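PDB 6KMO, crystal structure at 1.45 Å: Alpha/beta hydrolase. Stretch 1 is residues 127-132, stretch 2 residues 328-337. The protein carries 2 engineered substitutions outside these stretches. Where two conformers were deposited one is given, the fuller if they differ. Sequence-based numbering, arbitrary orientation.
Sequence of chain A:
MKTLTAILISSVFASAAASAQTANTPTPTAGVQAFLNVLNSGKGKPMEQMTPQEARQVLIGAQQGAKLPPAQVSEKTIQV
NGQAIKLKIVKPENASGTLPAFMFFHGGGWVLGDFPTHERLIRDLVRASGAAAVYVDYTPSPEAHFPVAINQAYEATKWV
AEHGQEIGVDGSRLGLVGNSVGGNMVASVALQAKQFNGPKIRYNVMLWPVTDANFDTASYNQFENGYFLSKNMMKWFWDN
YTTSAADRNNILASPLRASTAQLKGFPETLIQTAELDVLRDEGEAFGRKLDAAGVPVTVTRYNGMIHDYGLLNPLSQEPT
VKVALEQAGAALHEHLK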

# COMPACT_ATOMS: atom_id res chain seq x y z
N ARG A 127 10.28 -1.30 14.31
CA ARG A 127 9.55 -2.47 14.80
C ARG A 127 8.99 -3.29 13.65
O ARG A 127 9.04 -4.53 13.68
CB ARG A 127 8.46 -2.00 15.75
CG ARG A 127 9.01 -1.51 17.08
CD ARG A 127 7.98 -0.68 17.85
NE ARG A 127 6.78 -1.47 18.07
CZ ARG A 127 6.64 -2.35 19.05
NH1 ARG A 127 7.62 -2.53 19.93
NH2 ARG A 127 5.52 -3.03 19.16
N ALA A 128 8.45 -2.63 12.63
CA ALA A 128 7.83 -3.34 11.52
C ALA A 128 8.86 -3.97 10.59
O ALA A 128 8.54 -4.96 9.91
CB ALA A 128 6.92 -2.40 10.75
N SER A 129 10.07 -3.43 10.52
CA SER A 129 11.08 -3.96 9.62
C SER A 129 12.08 -4.89 10.29
O SER A 129 12.73 -5.69 9.59
CB SER A 129 11.88 -2.81 8.98
OG SER A 129 12.68 -2.14 9.95
N GLY A 130 12.24 -4.80 11.61
CA GLY A 130 13.29 -5.51 12.31
C GLY A 130 14.68 -4.95 12.13
O GLY A 130 15.65 -5.55 12.62
N ALA A 131 14.83 -3.83 11.44
CA ALA A 131 16.12 -3.25 11.09
C ALA A 131 16.41 -2.06 11.99
O ALA A 131 15.51 -1.44 12.54
CB ALA A 131 16.13 -2.81 9.63
N ALA A 132 17.69 -1.74 12.12
CA ALA A 132 18.09 -0.54 12.84
C ALA A 132 17.89 0.70 11.98
O ALA A 132 18.18 0.68 10.78
CB ALA A 132 19.56 -0.62 13.25
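Stretch 2 (328-337) AGAALHEHLK

Most of stretch 2 belongs to a helix that begins earlier in the chain, close to the C-terminus. It runs in broadly the same direction as stretch 1, past the end of the helix there, where Gly 130 leaves helical geometry with positive phi. At least 200 residues separate any touching pair, so this is a true tertiary contact.

Ala 328, the first residue, is helical and buried but does not touch stretch 1. At Gly 329 the two backbones come nearest, with Gly 329 CA 4.1 Å from Ser 129 CA. A CB here would point toward stretch 1: an ideal CB would lie only 2.3 Å from Ala 128 CB, a clash. Glycine therefore permits the close approach. Its carbon C sits 3.6 Å from Ala 128 O, and its O lies 3.4 Å from Ser 129 CA in a CA-H...O contact, while the same O accepts the helical bond from His 333 N.

Ala 330 directs its CB away, and Ala 331 is out of reach; both are buried, and a small methyl suits a packed side of the helix that makes no close side-chain contact with stretch 1. One turn beyond Gly 329 the helix again faces stretch 1. Leu 332, with chi1 t and chi2 p, brings CD2 to 4.1 Å from Ser 129 CB, filling buried space with a branched apolar side chain. His 333, chi1 t, adds the polar link: ND1 donates a hydrogen bond to Ser 129 O at 3.0 Å. The acceptor lies at the ring edge, near its plane, as an imidazole N-H requires.

Glu 334 and His 335 do not reach stretch 1. Leu 336, chi1 m and chi2 t, returns to it, packing CD1 3.7 Å from Ala 131 CB in a buried apolar contact. Lys 337 closes the chain, its NZ forming a salt bridge with Glu 334 OE1 at 3.0 Å.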

# COMPACT_ATOMS: atom_id res chain seq x y z
N ALA A 328 5.20 -0.53 4.93
CA ALA A 328 6.52 -0.02 4.59
C ALA A 328 7.60 -0.87 5.25
O ALA A 328 8.61 -1.21 4.62
CB ALA A 328 6.66 1.44 5.01
N GLY A 329 7.41 -1.21 6.53
CA GLY A 329 8.39 -2.02 7.23
C GLY A 329 8.54 -3.41 6.64
O GLY A 329 9.65 -3.94 6.54
N ALA A 330 7.43 -4.01 6.21
CA ALA A 330 7.49 -5.35 5.62
C ALA A 330 8.27 -5.32 4.31
O ALA A 330 9.06 -6.23 4.03
CB ALA A 330 6.08 -5.89 5.40
N ALA A 331 8.06 -4.30 3.49
CA ALA A 331 8.82 -4.18 2.25
C ALA A 331 10.29 -4.00 2.54
O ALA A 331 11.15 -4.63 1.89
CB ALA A 331 8.26 -3.02 1.42
N LEU A 332 10.62 -3.17 3.52
CA LEU A 332 12.02 -2.96 3.85
C LEU A 332 12.66 -4.24 4.38
O LEU A 332 13.80 -4.56 4.02
CB LEU A 332 12.11 -1.84 4.88
CG LEU A 332 13.49 -1.32 5.21
CD1 LEU A 332 14.25 -0.86 3.98
CD2 LEU A 332 13.35 -0.18 6.20
N HIS A 333 11.95 -4.97 5.23
CA HIS A 333 12.47 -6.24 5.73
C HIS A 333 12.83 -7.18 4.59
O HIS A 333 13.90 -7.81 4.60
CB HIS A 333 11.44 -6.91 6.64
CG HIS A 333 11.88 -8.24 7.14
ND1 HIS A 333 12.59 -8.40 8.31
CD2 HIS A 333 11.73 -9.49 6.63
CE1 HIS A 333 12.86 -9.68 8.51
NE2 HIS A 333 12.35 -10.36 7.50
N GLU A 334 11.95 -7.29 3.60
CA GLU A 334 12.20 -8.22 2.51
C GLU A 334 13.46 -7.85 1.75
O GLU A 334 14.15 -8.73 1.24
CB GLU A 334 10.98 -8.25 1.59
CG GLU A 334 11.19 -8.96 0.27
CD GLU A 334 11.35 -10.47 0.40
OE1 GLU A 334 11.07 -11.04 1.48
OE2 GLU A 334 11.74 -11.07 -0.62
N HIS A 335 13.79 -6.57 1.66
CA HIS A 335 14.91 -6.12 0.86
C HIS A 335 16.21 -5.98 1.65
O HIS A 335 17.24 -5.73 1.04
CB HIS A 335 14.55 -4.83 0.12
CG HIS A 335 13.56 -5.07 -0.96
ND1 HIS A 335 13.94 -5.23 -2.28
CD2 HIS A 335 12.23 -5.29 -0.92
CE1 HIS A 335 12.87 -5.51 -3.01
NE2 HIS A 335 11.82 -5.56 -2.20
N LEU A 336 16.17 -6.17 2.96
CA LEU A 336 17.36 -6.10 3.79
C LEU A 336 17.87 -7.46 4.24
O LEU A 336 18.84 -7.51 5.01
CB LEU A 336 17.09 -5.19 4.99
CG LEU A 336 16.92 -3.70 4.69
CD1 LEU A 336 16.55 -2.97 5.98
CD2 LEU A 336 18.14 -3.10 4.04
N LYS A 337 17.28 -8.55 3.77
CA LYS A 337 17.70 -9.89 4.19
C LYS A 337 19.09 -10.28 3.72
O LYS A 337 19.74 -11.11 4.37
CB LYS A 337 16.71 -10.95 3.66
CG LYS A 337 15.37 -10.87 4.28
CD LYS A 337 14.47 -12.04 3.87
CE LYS A 337 14.19 -12.07 2.37
NZ LYS A 337 13.17 -13.11 2.00